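Local coordinates for protein alcohol dehydrogenase (Thermus sp., PDB 4CPD) that probably oxidises alcohols with NAD+ as electron acceptor, as expected of a zinc-containing medium-chain alcohol dehydrogenase, and binds both zinc and NAD, at residues P84-C89 against A293-Y298; L57-V62 against Y109-M114; H24-L29 against F130-L135. All blocks are in the same frame, centred on the assembly; numbering follows the deposited sequence.

Contact 1. Residues P84-C89 against A293-Y298. With ZN (zinc ion), chain F; NAD (nicotinamide-adenine-dinucleotide), chain G.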
loop_
_atom_site.group_PDB
_atom_site.type_symbol
_atom_site.label_atom_id
_atom_site.label_comp_id
_atom_site.label_asym_id
_atom_site.label_seq_id
_atom_site.Cartn_x
_atom_site.Cartn_y
_atom_site.Cartn_z
ATOM N N PRO A 84 -9.356 11.129 20.195
ATOM C CA PRO A 84 -8.362 11.296 19.138
ATOM C C PRO A 84 -7.845 12.729 19.023
ATOM O O PRO A 84 -8.579 13.674 19.246
ATOM C CB PRO A 84 -9.137 10.963 17.876
ATOM C CG PRO A 84 -10.194 10.036 18.340
ATOM C CD PRO A 84 -10.612 10.580 19.666
ATOM N N PHE A 85 -6.580 12.870 18.666
ATOM C CA PHE A 85 -5.997 14.161 18.440
ATOM C C PHE A 85 -6.570 14.895 17.235
ATOM O O PHE A 85 -6.304 16.063 17.050
ATOM C CB PHE A 85 -4.486 14.025 18.295
ATOM C CG PHE A 85 -4.028 13.396 17.008
ATOM C CD1 PHE A 85 -3.824 14.167 15.865
ATOM C CD2 PHE A 85 -3.707 12.049 16.963
ATOM C CE1 PHE A 85 -3.348 13.594 14.694
ATOM C CE2 PHE A 85 -3.244 11.474 15.787
ATOM C CZ PHE A 85 -3.060 12.248 14.656
ATOM N N HIS A 86 -7.328 14.214 16.408
ATOM C CA HIS A 86 -7.885 14.844 15.262
ATOM C C HIS A 86 -9.390 14.629 15.292
ATOM O O HIS A 86 -9.850 13.609 15.734
ATOM C CB HIS A 86 -7.253 14.277 13.990
ATOM C CG HIS A 86 -7.574 12.836 13.752
ATOM N ND1 HIS A 86 -6.881 11.814 14.354
ATOM C CD2 HIS A 86 -8.510 12.245 12.972
ATOM C CE1 HIS A 86 -7.368 10.654 13.948
ATOM N NE2 HIS A 86 -8.365 10.886 13.123
ATOM N N ILE A 87 -10.148 15.596 14.788
ATOM C CA ILE A 87 -11.590 15.575 14.915
ATOM C C ILE A 87 -12.223 15.185 13.615
ATOM O O ILE A 87 -11.613 15.306 12.567
ATOM C CB ILE A 87 -12.160 16.938 15.377
ATOM C CG1 ILE A 87 -11.925 18.033 14.330
ATOM C CG2 ILE A 87 -11.492 17.382 16.662
ATOM C CD1 ILE A 87 -12.920 19.182 14.431
ATOM N N ALA A 88 -13.468 14.744 13.713
ATOM C CA ALA A 88 -14.184 14.158 12.615
ATOM C C ALA A 88 -15.657 14.369 12.838
ATOM O O ALA A 88 -16.099 14.432 13.970
ATOM C CB ALA A 88 -13.880 12.680 12.494
ATOM N N CYS A 89 -16.405 14.468 11.750
ATOM C CA CYS A 89 -17.763 14.940 11.793
ATOM C C CYS A 89 -18.741 13.787 11.846
ATOM O O CYS A 89 -19.847 13.943 12.346
ATOM C CB CYS A 89 -18.042 15.820 10.551
ATOM S SG CYS A 89 -18.368 14.914 9.000
ATOM N N ALA A 293 -2.648 9.258 11.064
ATOM C CA ALA A 293 -3.382 8.212 11.768
ATOM C C ALA A 293 -4.836 8.361 11.632
ATOM O O ALA A 293 -5.332 9.464 11.505
ATOM C CB ALA A 293 -3.042 8.259 13.226
ATOM N N ASN A 294 -5.534 7.244 11.682
ATOM C CA ASN A 294 -7.002 7.224 11.646
ATOM C C ASN A 294 -7.441 6.641 12.982
ATOM O O ASN A 294 -8.038 5.560 13.096
ATOM C CB ASN A 294 -7.491 6.396 10.469
ATOM C CG ASN A 294 -8.994 6.320 10.390
ATOM O OD1 ASN A 294 -9.701 7.166 10.923
ATOM N ND2 ASN A 294 -9.495 5.307 9.724
ATOM N N VAL A 295 -7.114 7.397 14.011
ATOM C CA VAL A 295 -7.251 6.959 15.389
ATOM C C VAL A 295 -8.605 6.374 15.735
ATOM O O VAL A 295 -8.679 5.366 16.438
ATOM C CB VAL A 295 -6.950 8.109 16.352
ATOM C CG1 VAL A 295 -7.174 7.667 17.787
ATOM C CG2 VAL A 295 -5.512 8.600 16.167
ATOM N N HIS A 296 -9.662 6.992 15.243
ATOM C CA HIS A 296 -11.023 6.555 15.577
ATOM C C HIS A 296 -11.261 5.097 15.230
ATOM O O HIS A 296 -12.018 4.423 15.898
ATOM C CB HIS A 296 -12.062 7.378 14.836
ATOM C CG HIS A 296 -11.944 8.850 15.065
ATOM N ND1 HIS A 296 -10.876 9.587 14.603
ATOM C CD2 HIS A 296 -12.761 9.724 15.703
ATOM C CE1 HIS A 296 -11.040 10.850 14.935
ATOM N NE2 HIS A 296 -12.169 10.958 15.612
ATOM N N LEU A 297 -10.626 4.626 14.154
ATOM C CA LEU A 297 -10.835 3.283 13.703
ATOM C C LEU A 297 -10.324 2.275 14.744
ATOM O O LEU A 297 -10.890 1.219 14.863
ATOM C CB LEU A 297 -10.140 3.065 12.350
ATOM C CG LEU A 297 -10.571 1.776 11.606
ATOM C CD1 LEU A 297 -12.033 1.830 11.257
ATOM C CD2 LEU A 297 -9.743 1.559 10.343
ATOM N N TYR A 298 -9.268 2.633 15.483
ATOM C CA TYR A 298 -8.552 1.726 16.360
ATOM C C TYR A 298 -8.756 1.970 17.842
ATOM O O TYR A 298 -8.473 1.113 18.651
ATOM C CB TYR A 298 -7.062 1.842 16.055
ATOM C CG TYR A 298 -6.768 1.598 14.591
ATOM C CD1 TYR A 298 -7.004 0.348 14.028
ATOM C CD2 TYR A 298 -6.271 2.607 13.773
ATOM C CE1 TYR A 298 -6.752 0.114 12.696
ATOM C CE2 TYR A 298 -6.025 2.383 12.437
ATOM C CZ TYR A 298 -6.272 1.139 11.913
ATOM O OH TYR A 298 -6.027 0.887 10.605
HETATM ZN ZN ZN F . -16.369 13.943 8.379
HETATM P PA NAD G . 10.487 12.276 18.215
HETATM O O1A NAD G . 10.416 12.482 19.730
HETATM O O2A NAD G . 11.132 13.349 17.345
HETATM O O5B NAD G . 11.148 10.856 17.803
HETATM C C5B NAD G . 11.939 10.731 16.622
HETATM C C4B NAD G . 13.005 9.657 16.822
HETATM O O4B NAD G . 13.588 9.307 15.560
HETATM C C3B NAD G . 14.131 10.156 17.735
HETATM O O3B NAD G . 14.541 9.181 18.707
HETATM C C2B NAD G . 15.270 10.409 16.789
HETATM O O2B NAD G . 16.541 10.238 17.424
HETATM C C1B NAD G . 15.003 9.366 15.722
HETATM N N9A NAD G . 15.661 9.747 14.472
HETATM C C8A NAD G . 15.672 10.989 13.947
HETATM N N7A NAD G . 16.383 10.975 12.794
HETATM C C5A NAD G . 16.823 9.713 12.581
HETATM C C6A NAD G . 17.612 9.013 11.548
HETATM N N6A NAD G . 18.067 9.717 10.499
HETATM N N1A NAD G . 17.863 7.684 11.682
HETATM C C2A NAD G . 17.400 6.987 12.737
HETATM N N3A NAD G . 16.670 7.567 13.720
HETATM C C4A NAD G . 16.352 8.897 13.698
HETATM O O3 NAD G . 8.988 12.089 17.625
HETATM P PN NAD G . 7.823 11.065 18.096
HETATM O O1N NAD G . 7.083 11.803 19.194
HETATM O O2N NAD G . 8.352 9.633 18.240
HETATM O O5D NAD G . 6.922 11.023 16.754
HETATM C C5D NAD G . 7.373 10.164 15.688
HETATM C C4D NAD G . 7.088 10.668 14.275
HETATM O O4D NAD G . 5.752 10.282 13.925
HETATM C C3D NAD G . 7.166 12.187 14.115
HETATM O O3D NAD G . 7.630 12.480 12.785
HETATM C C2D NAD G . 5.724 12.644 14.353
HETATM O O2D NAD G . 5.372 13.942 13.810
HETATM C C1D NAD G . 4.974 11.479 13.703
HETATM N N1N NAD G . 3.584 11.321 14.161
HETATM C C2N NAD G . 2.716 11.024 13.190
HETATM C C3N NAD G . 1.365 10.840 13.443
HETATM C C7N NAD G . 0.510 10.494 12.257
HETATM O O7N NAD G . -0.677 10.776 12.224
HETATM N N7N NAD G . 1.104 9.837 11.241
HETATM C C4N NAD G . 0.895 10.960 14.762
HETATM C C5N NAD G . 1.811 11.271 15.774
HETATM C C6N NAD G . 3.166 11.450 15.449
#

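Contact 2. Residues L57-V62 against Y109-M114. With ZN (zinc ion), chain E.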
loop_
_atom_site.group_PDB
_atom_site.type_symbol
_atom_site.label_atom_id
_atom_site.label_comp_id
_atom_site.label_asym_id
_atom_site.label_seq_id
_atom_site.Cartn_x
_atom_site.Cartn_y
_atom_site.Cartn_z
ATOM N N LEU A 57 -1.804 25.531 22.493
ATOM C CA LEU A 57 -1.190 24.366 21.856
ATOM C C LEU A 57 -1.656 23.042 22.453
ATOM O O LEU A 57 -2.311 23.022 23.497
ATOM C CB LEU A 57 0.331 24.457 21.973
ATOM C CG LEU A 57 0.968 25.691 21.317
ATOM C CD1 LEU A 57 2.481 25.673 21.506
ATOM C CD2 LEU A 57 0.661 25.759 19.835
ATOM N N GLY A 58 -1.318 21.945 21.770
ATOM C CA GLY A 58 -1.492 20.583 22.299
ATOM C C GLY A 58 -2.717 19.836 21.788
ATOM O O GLY A 58 -3.786 20.433 21.581
ATOM N N HIS A 59 -2.559 18.526 21.563
ATOM C CA HIS A 59 -3.657 17.683 21.093
ATOM C C HIS A 59 -3.708 16.319 21.796
ATOM O O HIS A 59 -4.465 15.428 21.380
ATOM C CB HIS A 59 -3.503 17.473 19.597
ATOM C CG HIS A 59 -2.138 17.032 19.218
ATOM N ND1 HIS A 59 -1.174 17.924 18.804
ATOM C CD2 HIS A 59 -1.551 15.817 19.258
ATOM C CE1 HIS A 59 -0.055 17.266 18.577
ATOM N NE2 HIS A 59 -0.256 15.988 18.853
ATOM N N GLU A 60 -2.891 16.152 22.837
ATOM C CA GLU A 60 -2.934 14.965 23.659
ATOM C C GLU A 60 -3.576 15.260 25.038
ATOM O O GLU A 60 -3.069 16.108 25.764
ATOM C CB GLU A 60 -1.543 14.479 23.877
ATOM C CG GLU A 60 -0.852 13.867 22.676
ATOM C CD GLU A 60 0.596 13.564 23.024
ATOM O OE1 GLU A 60 1.384 14.507 23.206
ATOM O OE2 GLU A 60 0.972 12.395 23.156
ATOM N N PHE A 61 -4.679 14.570 25.369
ATOM C CA PHE A 61 -5.368 14.815 26.622
ATOM C C PHE A 61 -6.130 13.632 27.187
ATOM O O PHE A 61 -6.560 12.722 26.469
ATOM C CB PHE A 61 -6.359 15.940 26.436
ATOM C CG PHE A 61 -7.542 15.569 25.595
ATOM C CD1 PHE A 61 -7.451 15.552 24.235
ATOM C CD2 PHE A 61 -8.733 15.238 26.178
ATOM C CE1 PHE A 61 -8.535 15.202 23.459
ATOM C CE2 PHE A 61 -9.832 14.888 25.420
ATOM C CZ PHE A 61 -9.733 14.859 24.058
ATOM N N VAL A 62 -6.304 13.687 28.498
ATOM C CA VAL A 62 -7.287 12.873 29.213
ATOM C C VAL A 62 -7.877 13.748 30.310
ATOM O O VAL A 62 -7.169 14.554 30.920
ATOM C CB VAL A 62 -6.644 11.589 29.817
ATOM C CG1 VAL A 62 -5.410 11.939 30.636
ATOM C CG2 VAL A 62 -7.678 10.788 30.620
ATOM N N TYR A 109 -6.487 19.487 17.096
ATOM C CA TYR A 109 -6.454 20.459 18.205
ATOM C C TYR A 109 -5.105 21.163 18.275
ATOM O O TYR A 109 -4.064 20.541 18.117
ATOM C CB TYR A 109 -6.698 19.789 19.577
ATOM C CG TYR A 109 -8.004 19.058 19.727
ATOM C CD1 TYR A 109 -9.201 19.746 19.871
ATOM C CD2 TYR A 109 -8.038 17.669 19.752
ATOM C CE1 TYR A 109 -10.408 19.068 19.997
ATOM C CE2 TYR A 109 -9.235 16.981 19.909
ATOM C CZ TYR A 109 -10.402 17.679 20.020
ATOM O OH TYR A 109 -11.543 16.956 20.159
ATOM N N GLY A 110 -5.147 22.454 18.557
ATOM C CA GLY A 110 -3.952 23.226 18.833
ATOM C C GLY A 110 -2.881 23.104 17.767
ATOM O O GLY A 110 -1.672 23.108 18.089
ATOM N N TYR A 111 -3.311 23.002 16.505
ATOM C CA TYR A 111 -2.367 22.843 15.413
ATOM C C TYR A 111 -2.489 23.962 14.343
ATOM O O TYR A 111 -2.005 23.835 13.202
ATOM C CB TYR A 111 -2.474 21.424 14.823
ATOM C CG TYR A 111 -1.115 20.834 14.519
ATOM C CD1 TYR A 111 -0.263 20.477 15.536
ATOM C CD2 TYR A 111 -0.700 20.649 13.217
ATOM C CE1 TYR A 111 0.982 19.929 15.269
ATOM C CE2 TYR A 111 0.540 20.123 12.929
ATOM C CZ TYR A 111 1.384 19.773 13.963
ATOM O OH TYR A 111 2.631 19.259 13.711
ATOM N N GLY A 112 -3.085 25.078 14.744
ATOM C CA GLY A 112 -3.093 26.267 13.914
ATOM C C GLY A 112 -4.137 26.252 12.814
ATOM O O GLY A 112 -4.841 25.263 12.637
ATOM N N PRO A 113 -4.222 27.352 12.054
ATOM C CA PRO A 113 -5.306 27.548 11.096
ATOM C C PRO A 113 -5.287 26.632 9.869
ATOM O O PRO A 113 -6.314 26.480 9.227
ATOM C CB PRO A 113 -5.143 29.013 10.679
ATOM C CG PRO A 113 -3.697 29.303 10.860
ATOM C CD PRO A 113 -3.212 28.428 11.984
ATOM N N MET A 114 -4.170 25.987 9.554
ATOM C CA MET A 114 -4.177 25.024 8.426
ATOM C C MET A 114 -4.818 23.671 8.745
ATOM O O MET A 114 -5.034 22.853 7.852
ATOM C CB MET A 114 -2.771 24.869 7.834
ATOM C CG MET A 114 -2.362 26.121 7.075
ATOM S SD MET A 114 -3.470 26.376 5.670
ATOM C CE MET A 114 -4.694 27.577 6.227
HETATM ZN ZN ZN E . 0.630 13.959 18.394
HETATM O O HOH W 1 0.219 13.716 15.964
#

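Contact 3. Residues H24-L29 against F130-L135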
loop_
_atom_site.group_PDB
_atom_site.type_symbol
_atom_site.label_atom_id
_atom_site.label_comp_id
_atom_site.label_asym_id
_atom_site.label_seq_id
_atom_site.Cartn_x
_atom_site.Cartn_y
_atom_site.Cartn_z
ATOM N N HIS A 24 -22.464 24.316 20.100
ATOM C CA HIS A 24 -23.147 23.418 19.174
ATOM C C HIS A 24 -23.747 22.266 19.988
ATOM O O HIS A 24 -23.181 21.876 20.987
ATOM C CB HIS A 24 -22.137 22.937 18.125
ATOM C CG HIS A 24 -22.748 22.135 17.026
ATOM N ND1 HIS A 24 -22.836 20.763 17.076
ATOM C CD2 HIS A 24 -23.321 22.509 15.857
ATOM C CE1 HIS A 24 -23.437 20.321 15.985
ATOM N NE2 HIS A 24 -23.743 21.363 15.228
ATOM N N PRO A 25 -24.900 21.725 19.597
ATOM C CA PRO A 25 -25.501 20.676 20.466
ATOM C C PRO A 25 -24.722 19.330 20.655
ATOM O O PRO A 25 -25.148 18.454 21.432
ATOM C CB PRO A 25 -26.842 20.373 19.769
ATOM C CG PRO A 25 -27.067 21.455 18.780
ATOM C CD PRO A 25 -25.746 22.050 18.433
ATOM N N LEU A 26 -23.634 19.151 19.918
ATOM C CA LEU A 26 -22.822 17.953 20.008
ATOM C C LEU A 26 -21.454 18.268 20.608
ATOM O O LEU A 26 -20.571 17.404 20.666
ATOM C CB LEU A 26 -22.671 17.306 18.635
ATOM C CG LEU A 26 -23.932 16.717 18.013
ATOM C CD1 LEU A 26 -23.670 16.103 16.653
ATOM C CD2 LEU A 26 -24.542 15.671 18.919
ATOM N N ASP A 27 -21.287 19.490 21.092
ATOM C CA ASP A 27 -20.077 19.864 21.826
ATOM C C ASP A 27 -20.009 19.222 23.229
ATOM O O ASP A 27 -21.009 18.870 23.847
ATOM C CB ASP A 27 -19.976 21.395 21.964
ATOM C CG ASP A 27 -19.472 22.066 20.708
ATOM O OD1 ASP A 27 -19.303 21.373 19.677
ATOM O OD2 ASP A 27 -19.228 23.290 20.758
ATOM N N ALA A 28 -18.800 19.054 23.711
ATOM C CA ALA A 28 -18.569 18.790 25.109
ATOM C C ALA A 28 -17.363 19.598 25.563
ATOM O O ALA A 28 -16.464 19.936 24.786
ATOM C CB ALA A 28 -18.326 17.309 25.346
ATOM N N LEU A 29 -17.389 19.946 26.834
ATOM C CA LEU A 29 -16.283 20.613 27.455
ATOM C C LEU A 29 -15.632 19.611 28.357
ATOM O O LEU A 29 -16.317 18.845 29.030
ATOM C CB LEU A 29 -16.762 21.796 28.270
ATOM C CG LEU A 29 -17.426 22.966 27.537
ATOM C CD1 LEU A 29 -17.493 24.178 28.465
ATOM C CD2 LEU A 29 -16.681 23.340 26.261
ATOM N N PHE A 130 -18.506 17.576 18.057
ATOM C CA PHE A 130 -18.969 16.251 17.663
ATOM C C PHE A 130 -18.469 15.182 18.673
ATOM O O PHE A 130 -17.923 14.136 18.301
ATOM C CB PHE A 130 -18.476 15.916 16.234
ATOM C CG PHE A 130 -18.873 16.913 15.168
ATOM C CD1 PHE A 130 -20.210 17.087 14.805
ATOM C CD2 PHE A 130 -17.892 17.642 14.486
ATOM C CE1 PHE A 130 -20.558 17.993 13.809
ATOM C CE2 PHE A 130 -18.229 18.539 13.480
ATOM C CZ PHE A 130 -19.563 18.715 13.144
ATOM N N SER A 131 -18.652 15.444 19.960
ATOM C CA SER A 131 -18.094 14.570 20.994
ATOM C C SER A 131 -18.662 13.149 20.922
ATOM O O SER A 131 -18.041 12.191 21.412
ATOM C CB SER A 131 -18.314 15.165 22.390
ATOM O OG SER A 131 -19.703 15.326 22.669
ATOM N N ASN A 132 -19.838 13.032 20.313
ATOM C CA ASN A 132 -20.405 11.747 19.935
ATOM C C ASN A 132 -19.464 10.923 19.084
ATOM O O ASN A 132 -19.490 9.700 19.154
ATOM C CB ASN A 132 -21.731 11.908 19.180
ATOM C CG ASN A 132 -21.621 12.815 17.933
ATOM O OD1 ASN A 132 -21.097 13.941 17.988
ATOM N ND2 ASN A 132 -22.149 12.326 16.806
ATOM N N VAL A 133 -18.647 11.582 18.278
ATOM C CA VAL A 133 -17.663 10.907 17.444
ATOM C C VAL A 133 -16.267 10.925 18.071
ATOM O O VAL A 133 -15.519 9.948 17.977
ATOM C CB VAL A 133 -17.592 11.630 16.086
ATOM C CG1 VAL A 133 -16.457 11.113 15.231
ATOM C CG2 VAL A 133 -18.918 11.508 15.358
ATOM N N ASN A 134 -15.911 12.051 18.677
ATOM C CA ASN A 134 -14.529 12.330 19.043
ATOM C C ASN A 134 -14.104 12.061 20.481
ATOM O O ASN A 134 -12.996 12.453 20.856
ATOM C CB ASN A 134 -14.252 13.782 18.704
ATOM C CG ASN A 134 -14.462 14.068 17.237
ATOM O OD1 ASN A 134 -15.312 14.865 16.834
ATOM N ND2 ASN A 134 -13.680 13.412 16.429
ATOM N N LEU A 135 -14.953 11.398 21.280
ATOM C CA LEU A 135 -14.573 11.037 22.662
ATOM C C LEU A 135 -14.890 9.590 22.994
ATOM O O LEU A 135 -15.782 8.970 22.387
ATOM C CB LEU A 135 -15.290 11.913 23.681
ATOM C CG LEU A 135 -14.868 13.368 23.877
ATOM C CD1 LEU A 135 -15.628 14.028 25.025
ATOM C CD2 LEU A 135 -13.368 13.483 24.106
HETATM O O HOH W 2 -20.041 19.842 17.693
#

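Contact 1. Residues P84-C89 against A293-Y298
Pro84 sets its CG over the centre of the His296 imidazole, 3.5 Å from the ring centroid, a CH-pi contact in which the two side chains cross at about a right angle. The same imidazole turns its edge toward a face of His86, and this offset edge-to-face pair has centroids 4.6 Å apart and planes at 70°, with His296 CE1 over the His86 ring. His86 has its CG between the backbone N and the carbonyl carbon (chi1 66°), and the CE1 of its ring lies 3.3 Å from Val295 N, which is at the ring edge. Val295 divides its branches: CG1 meets Pro84 CB at 3.8 Å, while CG2 meets Phe85 CE2 at 3.7 Å. Ala293 CB comes to the edge of the Phe85 ring, and Ala293 N donates to NAD O7N at 2.7 Å, nearly straight at 167°. Beyond the rings, Cys89 binds a zinc ion together with Cys92, Cys95 and Cys103. Rings and aliphatic carbons therefore join segment 84-89 to the start of helix 295-307, whereas the clear polar bond of Ala293 goes to the nicotinamide carboxamide, consistent with a contact that helps shape the coenzyme pocket.

Contact 2. Residues L57-V62 against Y109-M114
Leu57 and Gly110 bring their CA atoms to 4.3 Å, and His59 and Tyr109 theirs to 4.9 Å, so two irregular backbones run close together near the start of strand 60-68. Gly110 has positive phi (53°), and a side chain on it would clash with Gly58 N and Leu57 C; the close approach thus depends on glycine. Gly58 O and Tyr109 O face each other as two acceptors, and the segments share no hydrogen bond. Tyr109 O instead lies 3.5 Å from His59 CB, near the plane of the imidazole at its edge. The far end of the His59 ring binds the zinc ion through NE2 at 2.3 Å. The metal also carries water 1, at 2.5 Å from the zinc, and is completed by Cys38 and Asp152. Tyr111 packs obliquely beside the His59 ring, its hydroxyl hydrogen-bonded to Ser40 O at helix 39-45. Further along the strand, Phe61 turns an edge toward the face of Tyr109: an offset edge-to-face pair with centroids 5.9 Å apart, planes at 87°, and CE1 of Phe61 4.0 Å from CE2 of Tyr109. Cysteine, histidine, aspartate and water are a ligand set consistent with the catalytic zinc of this family, where the alcohol is thought to bind the metal. Since the imidazole meets 109-114 by van der Waals contact alone, among the two segments and the metal it is the zinc bond that gives the ring a directional hold.

Contact 3. Residues H24-L29 against F130-L135
Leu26 O takes two bonds from Ser131, which fasten the first turn of helix 131-134 to a type I beta turn, His24 to Asp27, in the GroES-like region. Ser131 N donates at 2.8 Å to Leu26 O with an N-H...O angle of 163°. Ser131 OG donates to the same Leu26 O at 3.0 Å, approaching from above the carbonyl plane, 44° out of it. The hydroxyl is placed for this by chi1 near 60°, with OG between backbone N and carbonyl carbon, and it also packs 3.6 Å from Ala28 CB. An alanine here would probably leave Leu26 O with the backbone amide as its one donor from the helix and thin the contact against Ala28. Around this pair, Leu26 CD1 meets Phe130 CD1 at 4.0 Å, near the plane of the ring at its edge, and Leu135 CD1 stands over against Ala28 CB. Phe130 holds the N-cap position, and its side chain reaches on toward Cys89, a ligand of the zinc ion bound by four cysteines. The turn itself is closed by Asp27 N to His24 O at 3.0 Å. Asp27 is in turn steadied by a salt bridge from OD2 to Arg127. Its other oxygen works through water 2, which donates to Asp27 OD1 at 2.6 Å and accepts from Phe130 N at 2.8 Å.

Overall arrangement
The centre of contact 1 is about 13 Å from those of contacts 2 and 3, which are about 16 Å apart. Phe85 CB packs 3.4 Å from His59 O, and the Phe85 side chain is about 5 Å from the zinc ion held by His59, so contacts 1 and 2 both border the active site; contact 1 also reaches the nicotinamide. Ile87 CG2 meets Tyr109 OH at 3.5 Å. Contact 3 is farther from the coenzyme: it joins contact 1 where Pro84 CD lies 3.3 Å from Asn134 O, and contact 2 where Phe61 CZ lies 3.9 Å from Leu135 CD2.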